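Side-chain contacts in cytosol aminopeptidase (Coxiella burnetii, PDB 3IJ3), which probably acts as a manganese-dependent M17-family aminopeptidase, removing N-terminal residues from peptides, and carries a lithium ion at its metal site here: residues A[248-253]-A[359-364]; A[334-339]-A[428-433]. All coordinates share one frame; numbering follows the deposited sequence.

Contact 1 (A[248-253]-A[359-364]); sequences VGKGVC and TLTGAA. With SO4 (sulfate ion), chain D.
K250 reaches over to T359 with its ammonium end: NZ donates a hydrogen bond to the T359 backbone O at 3.2 Å. The bond comes in at a C=O...N angle of 140°, with the nitrogen tilted 25° from the carbonyl plane. A second bond from NZ, 3.0 Å long, goes to O3 of the sulfate in chain D. Both rest on a stretched side chain: CG stands anti to the backbone N (chi1 174°) and the chain stays extended from there on, crossing the T359 side chain at about a right angle. Near the tip, T361 lays its methyl CG2 4.2 Å from K250 NZ.

The other end of the lysine is tied down through water 1, which donates to K250 O at 2.8 Å and to T359 OG1 at 2.7 Å. One water thus bridges the lysine backbone and the threonine hydroxyl. From outside the two segments, D273 joins them: its OD1 forms a salt bridge with K250 NZ and a hydrogen bond with T359 OG1. D273 also binds the lithium ion, and K250 lines the same site.

Strand 244-252 runs parallel to strand 353-359 in the central mixed sheet, and the contact lies where the second strand gives way to its following loop. Helix 335-347 packs against V248 and K250, while strand 445-454 meets T359.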
ATOM      1  N   VAL A 248       9.575 -28.168  23.758  1.00 16.13           N
ATOM      2  CA  VAL A 248       8.330 -27.553  23.380  1.00 15.76           C
ATOM      3  C   VAL A 248       8.433 -27.060  21.940  1.00 15.89           C
ATOM      4  O   VAL A 248       9.415 -26.432  21.548  1.00 16.40           O
ATOM      5  CB  VAL A 248       8.009 -26.409  24.321  1.00 16.93           C
ATOM      6  CG1 VAL A 248       6.661 -25.726  23.914  1.00 19.24           C
ATOM      7  CG2 VAL A 248       7.965 -26.882  25.787  1.00 17.70           C
ATOM      8  N   GLY A 249       7.431 -27.364  21.118  1.00 15.61           N
ATOM      9  CA  GLY A 249       7.454 -26.920  19.736  1.00 15.58           C
ATOM     10  C   GLY A 249       6.142 -26.338  19.217  1.00 16.11           C
ATOM     11  O   GLY A 249       5.081 -26.902  19.426  1.00 15.85           O
ATOM     12  N   LYS A 250       6.242 -25.204  18.534  1.00 14.68           N
ATOM     13  CA  LYS A 250       5.085 -24.519  17.963  1.00 16.03           C
ATOM     14  C   LYS A 250       4.531 -25.292  16.770  1.00 16.16           C
ATOM     15  O   LYS A 250       5.182 -25.388  15.727  1.00 15.44           O
ATOM     16  CB  LYS A 250       5.482 -23.100  17.559  1.00 16.42           C
ATOM     17  CG  LYS A 250       4.397 -22.298  16.797  1.00 15.91           C
ATOM     18  CD  LYS A 250       4.973 -20.979  16.301  1.00 18.23           C
ATOM     19  CE  LYS A 250       4.109 -20.345  15.211  1.00 19.30           C
ATOM     20  NZ  LYS A 250       4.781 -19.111  14.641  1.00 20.19           N
ATOM     21  N   GLY A 251       3.310 -25.814  16.922  1.00 15.86           N
ATOM     22  CA  GLY A 251       2.652 -26.598  15.894  1.00 14.93           C
ATOM     23  C   GLY A 251       1.521 -25.875  15.193  1.00 15.26           C
ATOM     24  O   GLY A 251       0.410 -26.392  15.128  1.00 15.97           O
ATOM     25  N   VAL A 252       1.792 -24.695  14.636  1.00 14.99           N
ATOM     26  CA  VAL A 252       0.732 -23.960  13.896  1.00 13.55           C
ATOM     27  C   VAL A 252       0.763 -24.538  12.480  1.00 15.24           C
ATOM     28  O   VAL A 252       1.581 -24.150  11.637  1.00 15.69           O
ATOM     29  CB  VAL A 252       0.950 -22.451  13.946  1.00 14.82           C
ATOM     30  CG1 VAL A 252      -0.084 -21.703  13.112  1.00 14.96           C
ATOM     31  CG2 VAL A 252       0.868 -21.982  15.395  1.00 15.31           C
ATOM     32  N   CYS A 253      -0.132 -25.489  12.235  1.00 15.80           N
ATOM     33  CA  CYS A 253      -0.173 -26.240  10.970  1.00 15.70           C
ATOM     34  C   CYS A 253      -0.394 -25.382   9.738  1.00 16.04           C
ATOM     35  O   CYS A 253       0.113 -25.699   8.645  1.00 15.99           O
ATOM     36  CB  CYS A 253      -1.153 -27.394  11.087  1.00 15.82           C
ATOM     37  SG  CYS A 253      -0.543 -28.620  12.338  1.00 20.11           S
ATOM     38  N   THR A 359       8.865 -21.056  14.874  1.00 23.94           N
ATOM     39  CA  THR A 359       9.174 -20.459  13.578  1.00 25.48           C
ATOM     40  C   THR A 359       8.853 -18.977  13.550  1.00 29.17           C
ATOM     41  O   THR A 359       7.851 -18.483  14.129  1.00 28.66           O
ATOM     42  CB  THR A 359       8.441 -21.135  12.429  1.00 25.79           C
ATOM     43  OG1 THR A 359       7.063 -21.335  12.798  1.00 24.37           O
ATOM     44  CG2 THR A 359       9.088 -22.471  12.095  1.00 26.52           C
ATOM     45  N   LEU A 360       9.725 -18.256  12.848  1.00 32.38           N
ATOM     46  CA  LEU A 360       9.592 -16.820  12.643  1.00 33.96           C
ATOM     47  C   LEU A 360       8.581 -16.525  11.565  1.00 34.69           C
ATOM     48  O   LEU A 360       8.537 -17.254  10.567  1.00 36.48           O
ATOM     49  CB  LEU A 360      10.917 -16.256  12.112  1.00 34.33           C
ATOM     50  CG  LEU A 360      12.047 -16.179  13.101  1.00 35.12           C
ATOM     51  CD1 LEU A 360      13.393 -16.008  12.484  1.00 34.24           C
ATOM     52  CD2 LEU A 360      11.702 -15.028  14.075  1.00 38.47           C
ATOM     53  N   THR A 361       7.795 -15.463  11.739  1.00 34.57           N
ATOM     54  CA  THR A 361       6.857 -15.006  10.672  1.00 37.08           C
ATOM     55  C   THR A 361       6.984 -13.476  10.504  1.00 38.64           C
ATOM     56  O   THR A 361       7.052 -12.737  11.507  1.00 34.81           O
ATOM     57  CB  THR A 361       5.399 -15.386  10.959  1.00 37.45           C
ATOM     58  OG1 THR A 361       4.967 -14.753  12.182  1.00 36.45           O
ATOM     59  CG2 THR A 361       5.271 -16.938  11.074  1.00 37.48           C
ATOM     60  N   GLY A 362       7.021 -13.033   9.237  1.00 39.94           N
ATOM     61  CA  GLY A 362       7.171 -11.613   8.872  1.00 42.15           C
ATOM     62  C   GLY A 362       8.606 -11.268   8.458  1.00 44.33           C
ATOM     63  O   GLY A 362       9.542 -11.454   9.247  1.00 44.61           O
ATOM     64  N   ALA A 363       8.786 -10.755   7.235  1.00 46.15           N
ATOM     65  CA  ALA A 363      10.126 -10.405   6.699  1.00 47.23           C
ATOM     66  C   ALA A 363      11.016  -9.577   7.673  1.00 47.82           C
ATOM     67  O   ALA A 363      12.243  -9.830   7.823  1.00 48.88           O
ATOM     68  CB  ALA A 363       9.973  -9.654   5.356  1.00 46.99           C
ATOM     69  N   ALA A 364      10.391  -8.606   8.342  1.00 46.72           N
ATOM     70  CA  ALA A 364      11.093  -7.723   9.279  1.00 45.65           C
ATOM     71  C   ALA A 364      11.577  -8.406  10.576  1.00 44.18           C
ATOM     72  O   ALA A 364      12.533  -7.924  11.205  1.00 44.63           O
ATOM     73  CB  ALA A 364      10.202  -6.521   9.631  1.00 45.75           C
TER
HETATM   74  S   SO4 D 461       4.488 -15.854  16.797  1.00 21.61           S
HETATM   75  O1  SO4 D 461       3.322 -16.125  15.964  1.00 20.88           O
HETATM   76  O2  SO4 D 461       3.967 -15.520  18.130  1.00 23.18           O
HETATM   77  O3  SO4 D 461       5.306 -17.052  16.769  1.00 23.14           O
HETATM   78  O4  SO4 D 461       5.246 -14.702  16.266  1.00 18.99           O
HETATM   79  O   HOH W   1       6.859 -23.436  14.519  1.00 17.88           O

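Contact 2 (A[334-339]-A[428-433]); sequences EGRVVL and AITAAL. With LI (lithium ion), chain C; SO4 (sulfate ion), chain D; SO4 (sulfate ion), chain F.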
ATOM      1  N   GLU A 334       0.245 -15.392  17.141  1.00 15.71           N
ATOM      2  CA  GLU A 334      -0.469 -16.502  17.816  1.00 14.81           C
ATOM      3  C   GLU A 334       0.449 -17.586  18.374  1.00 15.07           C
ATOM      4  O   GLU A 334       0.088 -18.317  19.312  1.00 15.38           O
ATOM      5  CB  GLU A 334      -1.453 -17.181  16.823  1.00 15.20           C
ATOM      6  CG  GLU A 334      -0.889 -18.261  15.858  1.00 14.97           C
ATOM      7  CD  GLU A 334       0.138 -17.749  14.870  1.00 18.45           C
ATOM      8  OE1 GLU A 334       0.107 -16.552  14.565  1.00 17.58           O
ATOM      9  OE2 GLU A 334       0.990 -18.553  14.407  1.00 18.50           O
ATOM     10  N   GLY A 335       1.619 -17.733  17.769  1.00 16.57           N
ATOM     11  CA  GLY A 335       2.551 -18.798  18.175  1.00 16.78           C
ATOM     12  C   GLY A 335       2.962 -18.678  19.628  1.00 16.61           C
ATOM     13  O   GLY A 335       2.983 -19.659  20.374  1.00 16.76           O
ATOM     14  N   ARG A 336       3.302 -17.477  20.028  1.00 16.31           N
ATOM     15  CA  ARG A 336       3.717 -17.241  21.423  1.00 16.26           C
ATOM     16  C   ARG A 336       2.563 -17.485  22.390  1.00 16.33           C
ATOM     17  O   ARG A 336       2.785 -17.883  23.536  1.00 16.11           O
ATOM     18  CB  ARG A 336       4.274 -15.830  21.561  1.00 16.41           C
ATOM     19  CG  ARG A 336       3.251 -14.727  21.467  1.00 16.91           C
ATOM     20  CD  ARG A 336       3.850 -13.357  21.116  1.00 17.30           C
ATOM     21  NE  ARG A 336       4.434 -13.331  19.785  1.00 16.24           N
ATOM     22  CZ  ARG A 336       4.944 -12.229  19.216  1.00 15.49           C
ATOM     23  NH1 ARG A 336       4.962 -11.059  19.858  1.00 15.37           N
ATOM     24  NH2 ARG A 336       5.471 -12.298  18.011  1.00 16.81           N
ATOM     25  N   VAL A 337       1.327 -17.212  21.928  1.00 16.04           N
ATOM     26  CA  VAL A 337       0.115 -17.422  22.768  1.00 15.25           C
ATOM     27  C   VAL A 337      -0.087 -18.927  23.060  1.00 16.44           C
ATOM     28  O   VAL A 337      -0.281 -19.316  24.229  1.00 16.17           O
ATOM     29  CB  VAL A 337      -1.134 -16.780  22.143  1.00 15.73           C
ATOM     30  CG1 VAL A 337      -2.415 -17.095  22.960  1.00 16.21           C
ATOM     31  CG2 VAL A 337      -0.947 -15.250  21.989  1.00 15.54           C
ATOM     32  N   VAL A 338       0.035 -19.768  22.026  1.00 16.26           N
ATOM     33  CA  VAL A 338      -0.145 -21.210  22.238  1.00 15.70           C
ATOM     34  C   VAL A 338       1.038 -21.781  23.011  1.00 14.67           C
ATOM     35  O   VAL A 338       0.848 -22.657  23.867  1.00 15.51           O
ATOM     36  CB  VAL A 338      -0.475 -22.003  20.956  1.00 15.08           C
ATOM     37  CG1 VAL A 338      -1.704 -21.334  20.259  1.00 14.42           C
ATOM     38  CG2 VAL A 338       0.728 -22.124  19.989  1.00 16.70           C
ATOM     39  N   LEU A 339       2.235 -21.272  22.742  1.00 15.71           N
ATOM     40  CA  LEU A 339       3.439 -21.719  23.471  1.00 16.97           C
ATOM     41  C   LEU A 339       3.358 -21.389  24.962  1.00 17.86           C
ATOM     42  O   LEU A 339       3.867 -22.138  25.784  1.00 16.42           O
ATOM     43  CB  LEU A 339       4.709 -21.112  22.876  1.00 16.82           C
ATOM     44  CG  LEU A 339       5.138 -21.708  21.543  1.00 18.07           C
ATOM     45  CD1 LEU A 339       6.294 -20.890  20.942  1.00 21.31           C
ATOM     46  CD2 LEU A 339       5.521 -23.182  21.697  1.00 20.40           C
ATOM     47  N   ALA A 428      11.542 -10.001  17.274  1.00 26.76           N
ATOM     48  CA  ALA A 428      12.068 -11.252  17.862  1.00 25.41           C
ATOM     49  C   ALA A 428      12.219 -11.130  19.345  1.00 25.52           C
ATOM     50  O   ALA A 428      11.767 -12.044  20.108  1.00 24.61           O
ATOM     51  CB  ALA A 428      13.383 -11.618  17.245  1.00 28.37           C
ATOM     52  N   ILE A 429      12.776  -9.989  19.790  1.00 21.80           N
ATOM     53  CA  ILE A 429      12.981  -9.836  21.221  1.00 21.34           C
ATOM     54  C   ILE A 429      11.632  -9.828  21.884  1.00 23.79           C
ATOM     55  O   ILE A 429      11.437 -10.443  22.930  1.00 21.17           O
ATOM     56  CB  ILE A 429      13.738  -8.568  21.555  1.00 20.18           C
ATOM     57  CG1 ILE A 429      15.169  -8.706  21.020  1.00 20.92           C
ATOM     58  CG2 ILE A 429      13.757  -8.303  23.097  1.00 18.84           C
ATOM     59  CD1 ILE A 429      15.953  -7.396  21.034  1.00 20.63           C
ATOM     60  N   THR A 430      10.683  -9.125  21.261  1.00 24.51           N
ATOM     61  CA  THR A 430       9.351  -9.008  21.821  1.00 25.56           C
ATOM     62  C   THR A 430       8.697 -10.386  22.083  1.00 23.62           C
ATOM     63  O   THR A 430       8.164 -10.620  23.180  1.00 24.36           O
ATOM     64  CB  THR A 430       8.458  -8.059  20.898  1.00 24.49           C
ATOM     65  OG1 THR A 430       9.089  -6.776  20.802  1.00 32.43           O
ATOM     66  CG2 THR A 430       7.063  -7.886  21.523  1.00 30.97           C
ATOM     67  N   ALA A 431       8.747 -11.306  21.121  1.00 23.61           N
ATOM     68  CA  ALA A 431       8.154 -12.633  21.280  1.00 22.59           C
ATOM     69  C   ALA A 431       8.780 -13.440  22.423  1.00 22.91           C
ATOM     70  O   ALA A 431       8.092 -14.109  23.218  1.00 20.07           O
ATOM     71  CB  ALA A 431       8.226 -13.416  19.992  1.00 24.60           C
ATOM     72  N   ALA A 432      10.103 -13.391  22.479  1.00 21.79           N
ATOM     73  CA  ALA A 432      10.861 -14.076  23.496  1.00 20.68           C
ATOM     74  C   ALA A 432      10.553 -13.500  24.872  1.00 17.26           C
ATOM     75  O   ALA A 432      10.424 -14.264  25.842  1.00 16.45           O
ATOM     76  CB  ALA A 432      12.386 -13.983  23.176  1.00 19.87           C
ATOM     77  N   LEU A 433      10.436 -12.174  24.978  1.00 17.34           N
ATOM     78  CA  LEU A 433      10.117 -11.539  26.283  1.00 16.92           C
ATOM     79  C   LEU A 433       8.721 -11.917  26.712  1.00 15.92           C
ATOM     80  O   LEU A 433       8.439 -12.039  27.899  1.00 16.54           O
ATOM     81  CB  LEU A 433      10.190 -10.000  26.272  1.00 17.47           C
ATOM     82  CG  LEU A 433      11.505  -9.281  26.279  1.00 19.80           C
ATOM     83  CD1 LEU A 433      11.258  -7.760  26.044  1.00 16.99           C
ATOM     84  CD2 LEU A 433      12.297  -9.552  27.561  1.00 15.49           C
TER
HETATM   85 LI    LI C 460       2.396 -18.135  13.147  1.00 14.02          LI
HETATM   86  S   SO4 D 461       4.488 -15.854  16.797  1.00 21.61           S
HETATM   87  O1  SO4 D 461       3.322 -16.125  15.964  1.00 20.88           O
HETATM   88  O2  SO4 D 461       3.967 -15.520  18.130  1.00 23.18           O
HETATM   89  O3  SO4 D 461       5.306 -17.052  16.769  1.00 23.14           O
HETATM   90  O4  SO4 D 461       5.246 -14.702  16.266  1.00 18.99           O
HETATM   91  S   SO4 F 463       6.062  -8.333  17.711  0.70 34.78           S
HETATM   92  O1  SO4 F 463       5.554  -7.973  16.387  0.70 35.55           O
HETATM   93  O2  SO4 F 463       4.988  -8.326  18.701  0.70 32.77           O
HETATM   94  O3  SO4 F 463       6.732  -9.618  17.727  0.70 22.86           O
HETATM   95  O4  SO4 F 463       7.053  -7.316  18.081  0.70 32.26           O
HETATM   96  O   HOH W   2       3.035 -16.340  13.362  1.00 18.32           O
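T430 and A431 are the residues of helix 427-436 that meet R336, from the first turn of helix 335-347. T430 comes first, its methyl CG2 4.2 Å from R336 NH1, approaching obliquely. That methyl is anti to the backbone N (chi1 -58° for OG1), which leaves OG1 beside the backbone N and bonded to A426 O one turn back. The T430 side chain also packs against the sulfate of chain F.

One residue on, A431 puts its CB over one face of the R336 guanidinium, 3.5 Å above the plane and over its centre; the nearest nitrogen, R336 NH2, is 3.6 Å from that CB. Both sulfates lie at the edge of the same flat group, in its plane. R336 NE donates to O2 of the chain D sulfate at 2.8 Å and NH2 to its O4 at 3.0 Å, the latter bond nearly straight at 167°. NH1 and NH2 both turn to the chain F sulfate, sharing its O3. Two sulfates at the edge and a methyl over one face should together hold the guanidinium in this orientation. A bend at chi3 (65°) lets the arginine curl round the first sulfate, and its own backbone N donates to the O2 that NE also grips, while G335 N bonds O1.

The start of helix 335-347 cradles an anion, beside E334, whose OE2 binds lithium at 1.9 Å. This sulfate, probably from the crystallisation liquor, occupies a site consistent with that of the arginine-bound bicarbonate in M17 relatives.

How the contacts relate
The centres of contacts 1 and 2 are 9 Å apart, and both belong to the catalytic domain. Their segments alternate along the chain, in the order 248-253, 334-339, 359-364, 428-433, so the strand ends of contact 1 and the helices of contact 2 are interleaved. Helix 335-347 packs against strand 244-252: L339 CD2 touches V248 CG1 at 3.6 Å, and K250 CE lies 3.7 Å from G335 CA. The chain D sulfate joins the two contacts. E334 binds the lithium ion together with D255 and D273, and the K250 side chain stands close by. Metal and anion positions are thus assembled from distant parts of the sequence.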